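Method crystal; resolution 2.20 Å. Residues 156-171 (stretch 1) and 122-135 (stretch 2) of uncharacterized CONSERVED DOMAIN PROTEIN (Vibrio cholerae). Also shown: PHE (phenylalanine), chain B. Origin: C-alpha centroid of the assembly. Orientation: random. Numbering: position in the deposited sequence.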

ATOM      1  N   SER A 156      32.555  -7.501   2.761  1.00 25.42           N
ATOM      2  CA  SER A 156      32.612  -8.926   2.393  1.00 24.95           C
ATOM      3  C   SER A 156      32.765  -9.089   0.876  1.00 24.77           C
ATOM      4  O   SER A 156      33.549  -9.906   0.414  1.00 25.07           O
ATOM      5  CB  SER A 156      31.352  -9.655   2.862  1.00 25.39           C
ATOM      6  OG  SER A 156      31.187  -9.528   4.256  1.00 26.96           O
ATOM      7  N   LEU A 157      32.012  -8.324   0.088  1.00 23.35           N
ATOM      8  CA  LEU A 157      32.136  -8.431  -1.341  1.00 23.33           C
ATOM      9  C   LEU A 157      33.526  -8.015  -1.866  1.00 23.66           C
ATOM     10  O   LEU A 157      34.052  -8.670  -2.768  1.00 22.46           O
ATOM     11  CB  LEU A 157      31.038  -7.662  -2.078  1.00 22.82           C
ATOM     12  CG  LEU A 157      29.594  -8.184  -1.901  1.00 23.01           C
ATOM     13  CD1 LEU A 157      28.607  -7.058  -2.253  1.00 21.46           C
ATOM     14  CD2 LEU A 157      29.314  -9.437  -2.727  1.00 21.96           C
HETATM   15  N   MSE A 158      34.116  -6.960  -1.315  1.00 25.05           N
HETATM   16  CA  MSE A 158      35.470  -6.546  -1.712  1.00 26.69           C
HETATM   17  C   MSE A 158      36.498  -7.670  -1.436  1.00 28.25           C
HETATM   18  O   MSE A 158      37.440  -7.836  -2.206  1.00 27.75           O
HETATM   19  CB  MSE A 158      35.902  -5.238  -1.025  1.00 26.41           C
HETATM   20  CG  MSE A 158      35.091  -4.036  -1.483  1.00 28.56           C
HETATM   21 SE   MSE A 158      35.367  -3.752  -3.437  0.75 34.18          SE
HETATM   22  CE  MSE A 158      37.341  -3.587  -3.316  1.00 24.97           C
ATOM     23  N   GLU A 159      36.328  -8.455  -0.367  1.00 29.34           N
ATOM     24  CA  GLU A 159      37.278  -9.530  -0.134  1.00 30.59           C
ATOM     25  C   GLU A 159      37.135 -10.551  -1.252  1.00 30.71           C
ATOM     26  O   GLU A 159      38.115 -11.100  -1.705  1.00 30.88           O
ATOM     27  CB  GLU A 159      37.041 -10.215   1.191  1.00 31.51           C
ATOM     28  CG  GLU A 159      37.709  -9.523   2.373  1.00 34.39           C
ATOM     29  CD  GLU A 159      37.325 -10.151   3.722  0.30 33.67           C
ATOM     30  OE1 GLU A 159      37.058 -11.372   3.747  0.30 32.51           O
ATOM     31  OE2 GLU A 159      37.281  -9.419   4.744  0.30 33.04           O
ATOM     32  N   LEU A 160      35.915 -10.811  -1.703  1.00 30.33           N
ATOM     33  CA  LEU A 160      35.729 -11.765  -2.791  1.00 30.35           C
ATOM     34  C   LEU A 160      36.232 -11.188  -4.116  1.00 31.01           C
ATOM     35  O   LEU A 160      36.791 -11.910  -4.950  1.00 31.52           O
ATOM     36  CB  LEU A 160      34.275 -12.178  -2.944  1.00 29.39           C
ATOM     37  CG  LEU A 160      33.732 -13.092  -1.833  1.00 29.06           C
ATOM     38  CD1 LEU A 160      32.194 -13.144  -1.960  1.00 25.81           C
ATOM     39  CD2 LEU A 160      34.331 -14.537  -1.863  1.00 24.19           C
ATOM     40  N   LEU A 161      35.990  -9.901  -4.336  1.00 30.91           N
ATOM     41  CA  LEU A 161      36.404  -9.292  -5.575  1.00 30.80           C
ATOM     42  C   LEU A 161      37.962  -9.276  -5.657  1.00 31.98           C
ATOM     43  O   LEU A 161      38.512  -9.597  -6.719  1.00 31.66           O
ATOM     44  CB  LEU A 161      35.797  -7.909  -5.712  1.00 29.91           C
ATOM     45  CG  LEU A 161      36.096  -7.146  -6.994  1.00 29.21           C
ATOM     46  CD1 LEU A 161      35.678  -7.909  -8.243  1.00 27.46           C
ATOM     47  CD2 LEU A 161      35.413  -5.773  -6.930  1.00 27.94           C
ATOM     48  N   LYS A 162      38.647  -8.972  -4.540  1.00 32.73           N
ATOM     49  CA  LYS A 162      40.115  -8.877  -4.519  1.00 34.61           C
ATOM     50  C   LYS A 162      40.787 -10.215  -4.830  1.00 35.43           C
ATOM     51  O   LYS A 162      41.745 -10.252  -5.600  1.00 36.02           O
ATOM     52  CB  LYS A 162      40.638  -8.324  -3.185  1.00 35.58           C
ATOM     53  CG  LYS A 162      40.432  -6.753  -2.984  1.00 38.48           C
ATOM     54  CD  LYS A 162      40.847  -6.271  -1.527  1.00 43.26           C
ATOM     55  CE  LYS A 162      40.218  -4.920  -1.046  1.00 45.31           C
ATOM     56  NZ  LYS A 162      40.964  -3.624  -1.456  1.00 45.90           N
ATOM     57  N   LEU A 163      40.262 -11.299  -4.270  1.00 35.65           N
ATOM     58  CA  LEU A 163      40.738 -12.638  -4.601  1.00 36.88           C
ATOM     59  C   LEU A 163      40.468 -13.007  -6.062  1.00 36.74           C
ATOM     60  O   LEU A 163      41.294 -13.615  -6.731  1.00 35.87           O
ATOM     61  CB  LEU A 163      40.123 -13.705  -3.680  1.00 37.17           C
ATOM     62  CG  LEU A 163      40.447 -13.607  -2.151  1.00 40.51           C
ATOM     63  CD1 LEU A 163      39.608 -14.667  -1.322  1.00 40.67           C
ATOM     64  CD2 LEU A 163      41.989 -13.684  -1.781  1.00 40.42           C
ATOM     65  N   SER A 164      39.300 -12.668  -6.565  1.00 37.27           N
ATOM     66  CA  SER A 164      38.984 -13.048  -7.931  1.00 37.60           C
ATOM     67  C   SER A 164      39.697 -12.183  -9.001  1.00 37.58           C
ATOM     68  O   SER A 164      40.103 -12.700 -10.053  1.00 37.40           O
ATOM     69  CB  SER A 164      37.482 -13.066  -8.144  1.00 37.58           C
ATOM     70  OG  SER A 164      37.254 -13.265  -9.513  1.00 39.82           O
ATOM     71  N   ALA A 165      39.869 -10.894  -8.730  1.00 37.71           N
ATOM     72  CA  ALA A 165      40.659 -10.009  -9.622  1.00 37.97           C
ATOM     73  C   ALA A 165      42.085 -10.528  -9.752  1.00 38.24           C
ATOM     74  O   ALA A 165      42.576 -10.727 -10.871  1.00 37.58           O
ATOM     75  CB  ALA A 165      40.681  -8.597  -9.111  1.00 36.98           C
ATOM     76  N   ALA A 166      42.724 -10.786  -8.609  1.00 38.83           N
ATOM     77  CA  ALA A 166      44.080 -11.362  -8.573  1.00 39.29           C
ATOM     78  C   ALA A 166      44.175 -12.734  -9.287  1.00 39.43           C
ATOM     79  O   ALA A 166      45.078 -12.944 -10.093  1.00 39.13           O
ATOM     80  CB  ALA A 166      44.595 -11.479  -7.121  1.00 39.63           C
ATOM     81  N   LYS A 167      43.250 -13.654  -9.007  1.00 39.26           N
ATOM     82  CA  LYS A 167      43.212 -14.937  -9.733  1.00 39.23           C
ATOM     83  C   LYS A 167      43.193 -14.776 -11.269  1.00 38.15           C
ATOM     84  O   LYS A 167      43.780 -15.580 -11.970  1.00 38.60           O
ATOM     85  CB  LYS A 167      42.004 -15.781  -9.308  1.00 39.78           C
ATOM     86  CG  LYS A 167      41.669 -16.911 -10.277  1.00 42.81           C
ATOM     87  CD  LYS A 167      40.520 -17.831  -9.818  1.00 46.90           C
ATOM     88  CE  LYS A 167      40.406 -19.044 -10.765  1.00 48.34           C
ATOM     89  NZ  LYS A 167      39.078 -19.670 -10.617  1.00 49.64           N
ATOM     90  N   HIS A 168      42.515 -13.754 -11.781  1.00 36.94           N
ATOM     91  CA  HIS A 168      42.390 -13.550 -13.222  1.00 36.26           C
ATOM     92  C   HIS A 168      43.354 -12.511 -13.810  1.00 34.59           C
ATOM     93  O   HIS A 168      43.236 -12.128 -14.974  1.00 33.99           O
ATOM     94  CB  HIS A 168      40.918 -13.254 -13.587  1.00 36.57           C
ATOM     95  CG  HIS A 168      40.053 -14.484 -13.561  1.00 39.07           C
ATOM     96  ND1 HIS A 168      39.737 -15.198 -14.698  1.00 42.94           N
ATOM     97  CD2 HIS A 168      39.495 -15.156 -12.526  1.00 41.31           C
ATOM     98  CE1 HIS A 168      39.005 -16.249 -14.364  1.00 44.78           C
ATOM     99  NE2 HIS A 168      38.848 -16.250 -13.052  1.00 43.83           N
ATOM    100  N   GLY A 169      44.319 -12.079 -13.019  1.00 33.10           N
ATOM    101  CA  GLY A 169      45.289 -11.086 -13.471  1.00 32.75           C
ATOM    102  C   GLY A 169      44.742  -9.694 -13.770  1.00 32.29           C
ATOM    103  O   GLY A 169      45.299  -8.980 -14.581  1.00 31.80           O
ATOM    104  N   ILE A 170      43.671  -9.297 -13.099  1.00 31.67           N
ATOM    105  CA  ILE A 170      42.993  -8.031 -13.341  1.00 31.01           C
ATOM    106  C   ILE A 170      43.280  -7.097 -12.171  1.00 30.56           C
ATOM    107  O   ILE A 170      43.120  -7.463 -11.005  1.00 31.49           O
ATOM    108  CB  ILE A 170      41.455  -8.251 -13.504  1.00 31.38           C
ATOM    109  CG1 ILE A 170      41.176  -8.973 -14.827  1.00 32.12           C
ATOM    110  CG2 ILE A 170      40.667  -6.952 -13.459  1.00 28.92           C
ATOM    111  CD1 ILE A 170      39.783  -9.558 -14.877  1.00 31.85           C
ATOM    112  N   LYS A 171      43.699  -5.897 -12.501  1.00 28.95           N
ATOM    113  CA  LYS A 171      43.963  -4.865 -11.545  1.00 29.41           C
ATOM    114  C   LYS A 171      42.620  -4.269 -11.069  1.00 28.88           C
ATOM    115  O   LYS A 171      41.703  -4.103 -11.867  1.00 27.72           O
ATOM    116  CB  LYS A 171      44.821  -3.810 -12.262  1.00 30.58           C
ATOM    117  CG  LYS A 171      45.158  -2.558 -11.458  1.00 33.20           C
ATOM    118  CD  LYS A 171      45.999  -1.540 -12.307  0.40 31.37           C
ATOM    119  CE  LYS A 171      46.686  -0.465 -11.430  0.40 31.18           C
ATOM    120  NZ  LYS A 171      45.790   0.640 -10.987  0.40 28.47           N
TER
HETATM  121  N   PHE B 601      22.689  -7.390  -0.150  1.00 25.13           N
HETATM  122  CA  PHE B 601      22.665  -5.929   0.262  1.00 25.84           C
HETATM  123  C   PHE B 601      22.928  -5.840   1.790  1.00 26.17           C
HETATM  124  O   PHE B 601      23.469  -6.842   2.343  1.00 26.52           O
HETATM  125  CB  PHE B 601      21.364  -5.232  -0.164  1.00 24.95           C
HETATM  126  CG  PHE B 601      21.322  -4.890  -1.650  1.00 29.64           C
HETATM  127  CD1 PHE B 601      22.110  -3.843  -2.163  1.00 31.16           C
HETATM  128  CD2 PHE B 601      20.537  -5.606  -2.527  1.00 29.40           C
HETATM  129  CE1 PHE B 601      22.108  -3.548  -3.488  1.00 34.33           C
HETATM  130  CE2 PHE B 601      20.520  -5.310  -3.856  1.00 29.61           C
HETATM  131  CZ  PHE B 601      21.300  -4.294  -4.366  1.00 31.20           C
HETATM  132  OXT PHE B 601      22.671  -4.831   2.483  1.00 26.45           O
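Stretch 2 (122-135) DLSPVEQHVELIKE

Stretch 1 is helical from Ser-156 to Lys-167 and then leaves the helix through His-168 and Gly-169. Stretch 2 approaches as an extended segment, Leu-123 and Ser-124, turns at Pro-125, which occupies the N-cap position, and runs as a helix from Val-126 onward. The two helices point in broadly the same direction, with 44° between their N-to-C axes (signed crossing angle -44°) and a closest approach of 9.2 Å. The backbones come nearest where Leu-161 faces Val-126, CA to CA 6.0 Å, and where Ser-164 faces Glu-127, CA to CA 5.6 Å. Such close spacing suits a β-branched valine and a small serine, which take up little depth between helices.

The contact begins at Leu-157. Its CA-to-CB bond points sideways, but the m, t rotamer brings CD2 to 3.6 Å from Ser-124 CB and 3.8 Å from Val-126 CG2, so the branched apolar end of the leucine packs on Ser-124, just before the second helix, and on Val-126, its first residue. Met-158, a selenomethionine, points away, as does Lys-162, and neither touches stretch 2. One turn on from Leu-157, Leu-160 is directed toward the partner: its CD1 lies 4.0 Å from Leu-123 CD1, and its CB 4.0 Å from Val-126 CB. The leucine thus packs against both the extended lead-in and the first helical residue. Next to it, Leu-161 presents backbone as well as side chain, for Val-126 CG1 sits 3.5 Å from Leu-161 CA and 3.8 Å from Leu-161 CD1. That same CD1 reaches Val-130 CG2 at 3.9 Å, touching two valines one helical turn apart.

At Ser-164 the character changes. Its short side chain lets the helices stay close while its hydroxyl satisfies a carboxylate: OG donates a hydrogen bond to Glu-127 OE2 at 2.6 Å, and OG also lies 3.4 Å from Val-130 CG2. The other carboxylate oxygen of Glu-127 serves the end of the helix. Lys-167, extended with all four chi angles in t, forms a salt bridge from NZ to Glu-127 OE1 at 3.2 Å.

His-168, the first residue to leave helical phi/psi, points toward stretch 2 and uses both ring nitrogens. NE2 donates to Glu-127 OE1 at 2.8 Å, whereas ND1 accepts a hydrogen bond from Lys-134 NZ at 3.2 Å. These partners lie at the ring edge, near its plane, where the nitrogens can meet them. Glu-131 OE2 is only 2.8 Å from Glu-127 OE1, a pair of acceptors that do not bond each other; the nearby positive charge of Lys-167 should ease their repulsion.

Gly-169 adopts a positive phi of 66°, a conformation that by itself favours glycine, and the chain turns there without touching stretch 2. Ile-170 then points back toward the partner, its CD1 3.9 Å from Val-130 CG1, adding a final apolar contact beside the polar cluster. Lys-171 is out of reach, and the contact ends.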

ATOM      1  N   ASP A 122      21.682 -12.892  -0.063  1.00 24.18           N
ATOM      2  CA  ASP A 122      21.835 -12.636  -1.544  1.00 24.39           C
ATOM      3  C   ASP A 122      23.301 -12.516  -1.951  1.00 25.21           C
ATOM      4  O   ASP A 122      23.676 -11.634  -2.725  1.00 24.61           O
ATOM      5  CB  ASP A 122      21.071 -11.401  -2.042  1.00 23.65           C
ATOM      6  CG  ASP A 122      21.594 -10.090  -1.446  1.00 23.72           C
ATOM      7  OD1 ASP A 122      22.102 -10.160  -0.323  1.00 25.93           O
ATOM      8  OD2 ASP A 122      21.493  -8.993  -2.080  1.00 22.53           O
ATOM      9  N   LEU A 123      24.120 -13.416  -1.409  1.00 26.44           N
ATOM     10  CA  LEU A 123      25.558 -13.395  -1.627  1.00 26.75           C
ATOM     11  C   LEU A 123      25.840 -13.420  -3.124  1.00 26.71           C
ATOM     12  O   LEU A 123      25.383 -14.307  -3.757  1.00 27.24           O
ATOM     13  CB  LEU A 123      26.224 -14.590  -0.966  1.00 27.03           C
ATOM     14  CG  LEU A 123      27.733 -14.687  -1.273  1.00 29.83           C
ATOM     15  CD1 LEU A 123      28.439 -13.436  -0.763  1.00 25.96           C
ATOM     16  CD2 LEU A 123      28.372 -15.954  -0.673  1.00 33.36           C
ATOM     17  N   SER A 124      26.517 -12.398  -3.678  1.00 26.29           N
ATOM     18  CA  SER A 124      26.802 -12.325  -5.106  1.00 25.85           C
ATOM     19  C   SER A 124      27.837 -13.356  -5.527  1.00 25.47           C
ATOM     20  O   SER A 124      28.793 -13.555  -4.837  1.00 24.54           O
ATOM     21  CB  SER A 124      27.404 -10.975  -5.410  1.00 26.05           C
ATOM     22  OG  SER A 124      26.476  -9.960  -5.165  1.00 25.73           O
ATOM     23  N   PRO A 125      27.660 -13.993  -6.680  1.00 26.10           N
ATOM     24  CA  PRO A 125      28.746 -14.824  -7.217  1.00 26.05           C
ATOM     25  C   PRO A 125      29.795 -13.937  -7.921  1.00 26.15           C
ATOM     26  O   PRO A 125      29.817 -13.789  -9.163  1.00 25.02           O
ATOM     27  CB  PRO A 125      28.018 -15.714  -8.234  1.00 26.13           C
ATOM     28  CG  PRO A 125      26.902 -14.797  -8.761  1.00 27.34           C
ATOM     29  CD  PRO A 125      26.561 -13.807  -7.654  1.00 25.94           C
ATOM     30  N   VAL A 126      30.660 -13.338  -7.124  1.00 25.90           N
ATOM     31  CA  VAL A 126      31.618 -12.359  -7.643  1.00 25.77           C
ATOM     32  C   VAL A 126      32.540 -12.994  -8.740  1.00 26.63           C
ATOM     33  O   VAL A 126      32.752 -12.405  -9.794  1.00 24.83           O
ATOM     34  CB  VAL A 126      32.411 -11.748  -6.460  1.00 25.98           C
ATOM     35  CG1 VAL A 126      33.580 -10.832  -6.921  1.00 23.59           C
ATOM     36  CG2 VAL A 126      31.426 -11.038  -5.517  1.00 23.99           C
ATOM     37  N   GLU A 127      33.075 -14.187  -8.469  1.00 27.33           N
ATOM     38  CA  GLU A 127      33.928 -14.904  -9.431  1.00 28.49           C
ATOM     39  C   GLU A 127      33.236 -15.032 -10.789  1.00 28.18           C
ATOM     40  O   GLU A 127      33.794 -14.742 -11.855  1.00 27.85           O
ATOM     41  CB  GLU A 127      34.284 -16.303  -8.890  1.00 29.70           C
ATOM     42  CG  GLU A 127      35.022 -17.276  -9.896  1.00 31.33           C
ATOM     43  CD  GLU A 127      36.423 -16.816 -10.315  1.00 36.79           C
ATOM     44  OE1 GLU A 127      36.970 -17.421 -11.284  1.00 40.48           O
ATOM     45  OE2 GLU A 127      36.980 -15.861  -9.697  1.00 39.12           O
ATOM     46  N   GLN A 128      31.992 -15.439 -10.742  1.00 28.12           N
ATOM     47  CA  GLN A 128      31.223 -15.547 -11.958  1.00 28.47           C
ATOM     48  C   GLN A 128      31.051 -14.166 -12.641  1.00 28.00           C
ATOM     49  O   GLN A 128      31.124 -14.061 -13.865  1.00 27.79           O
ATOM     50  CB  GLN A 128      29.910 -16.242 -11.623  1.00 28.82           C
ATOM     51  CG  GLN A 128      29.103 -16.736 -12.755  1.00 32.09           C
ATOM     52  CD  GLN A 128      27.788 -17.428 -12.303  1.00 35.73           C
ATOM     53  OE1 GLN A 128      27.537 -17.645 -11.109  1.00 36.51           O
ATOM     54  NE2 GLN A 128      26.966 -17.783 -13.279  1.00 36.06           N
ATOM     55  N   HIS A 129      30.895 -13.099 -11.869  1.00 26.77           N
ATOM     56  CA  HIS A 129      30.799 -11.777 -12.464  1.00 26.60           C
ATOM     57  C   HIS A 129      32.121 -11.350 -13.161  1.00 26.64           C
ATOM     58  O   HIS A 129      32.093 -10.736 -14.213  1.00 25.73           O
ATOM     59  CB  HIS A 129      30.429 -10.706 -11.419  1.00 25.98           C
ATOM     60  CG  HIS A 129      29.034 -10.824 -10.890  1.00 26.07           C
ATOM     61  ND1 HIS A 129      28.618 -10.172  -9.756  1.00 25.07           N
ATOM     62  CD2 HIS A 129      27.956 -11.508 -11.345  1.00 27.44           C
ATOM     63  CE1 HIS A 129      27.345 -10.452  -9.526  1.00 28.59           C
ATOM     64  NE2 HIS A 129      26.915 -11.258 -10.480  1.00 27.27           N
ATOM     65  N   VAL A 130      33.260 -11.643 -12.552  1.00 26.21           N
ATOM     66  CA  VAL A 130      34.528 -11.304 -13.164  1.00 26.21           C
ATOM     67  C   VAL A 130      34.723 -12.068 -14.471  1.00 27.34           C
ATOM     68  O   VAL A 130      35.191 -11.493 -15.489  1.00 26.63           O
ATOM     69  CB  VAL A 130      35.672 -11.621 -12.218  1.00 26.19           C
ATOM     70  CG1 VAL A 130      37.049 -11.496 -12.936  1.00 24.26           C
ATOM     71  CG2 VAL A 130      35.551 -10.705 -10.973  1.00 24.37           C
ATOM     72  N   GLU A 131      34.389 -13.357 -14.439  1.00 28.38           N
ATOM     73  CA  GLU A 131      34.534 -14.201 -15.623  1.00 30.24           C
ATOM     74  C   GLU A 131      33.596 -13.661 -16.673  1.00 30.11           C
ATOM     75  O   GLU A 131      33.960 -13.588 -17.834  1.00 29.48           O
ATOM     76  CB  GLU A 131      34.333 -15.716 -15.333  1.00 31.38           C
ATOM     77  CG  GLU A 131      35.525 -16.272 -14.471  1.00 36.30           C
ATOM     78  CD  GLU A 131      35.412 -17.738 -13.917  1.00 44.57           C
ATOM     79  OE1 GLU A 131      34.320 -18.173 -13.445  1.00 48.78           O
ATOM     80  OE2 GLU A 131      36.481 -18.427 -13.896  1.00 49.66           O
ATOM     81  N   LEU A 132      32.441 -13.163 -16.263  1.00 30.22           N
ATOM     82  CA  LEU A 132      31.504 -12.624 -17.232  1.00 29.96           C
ATOM     83  C   LEU A 132      31.980 -11.280 -17.829  1.00 30.55           C
ATOM     84  O   LEU A 132      31.844 -11.063 -19.046  1.00 29.73           O
ATOM     85  CB  LEU A 132      30.127 -12.548 -16.617  1.00 29.75           C
ATOM     86  CG  LEU A 132      28.946 -12.108 -17.468  1.00 30.46           C
ATOM     87  CD1 LEU A 132      28.865 -12.868 -18.796  1.00 29.48           C
ATOM     88  CD2 LEU A 132      27.659 -12.312 -16.649  1.00 31.73           C
ATOM     89  N   ILE A 133      32.580 -10.420 -17.003  1.00 30.13           N
ATOM     90  CA  ILE A 133      33.154  -9.164 -17.461  1.00 31.04           C
ATOM     91  C   ILE A 133      34.259  -9.449 -18.480  1.00 32.26           C
ATOM     92  O   ILE A 133      34.327  -8.804 -19.509  1.00 30.57           O
ATOM     93  CB  ILE A 133      33.717  -8.313 -16.290  1.00 30.75           C
ATOM     94  CG1 ILE A 133      32.586  -7.704 -15.442  1.00 30.33           C
ATOM     95  CG2 ILE A 133      34.557  -7.168 -16.786  1.00 29.38           C
ATOM     96  CD1 ILE A 133      33.071  -7.165 -13.993  1.00 25.06           C
ATOM     97  N   LYS A 134      35.088 -10.447 -18.202  1.00 34.21           N
ATOM     98  CA  LYS A 134      36.169 -10.852 -19.121  1.00 35.56           C
ATOM     99  C   LYS A 134      35.638 -11.415 -20.451  1.00 34.91           C
ATOM    100  O   LYS A 134      36.247 -11.248 -21.500  1.00 35.28           O
ATOM    101  CB  LYS A 134      37.105 -11.863 -18.445  1.00 36.76           C
ATOM    102  CG  LYS A 134      38.499 -12.088 -19.151  1.00 42.58           C
ATOM    103  CD  LYS A 134      39.619 -12.592 -18.129  1.00 49.23           C
ATOM    104  CE  LYS A 134      40.594 -13.707 -18.698  1.00 52.21           C
ATOM    105  NZ  LYS A 134      40.646 -14.924 -17.753  1.00 54.06           N
ATOM    106  N   GLU A 135      34.482 -12.050 -20.401  1.00 34.66           N
ATOM    107  CA  GLU A 135      33.834 -12.609 -21.581  1.00 34.64           C
ATOM    108  C   GLU A 135      33.238 -11.531 -22.488  1.00 33.47           C
ATOM    109  O   GLU A 135      33.350 -11.606 -23.717  1.00 33.75           O
ATOM    110  CB  GLU A 135      32.727 -13.597 -21.168  1.00 34.59           C
ATOM    111  CG  GLU A 135      32.219 -14.466 -22.320  1.00 37.18           C
ATOM    112  CD  GLU A 135      30.959 -15.290 -21.976  1.00 39.08           C
ATOM    113  OE1 GLU A 135      30.517 -15.373 -20.808  1.00 42.31           O
ATOM    114  OE2 GLU A 135      30.390 -15.844 -22.906  1.00 40.60           O
TER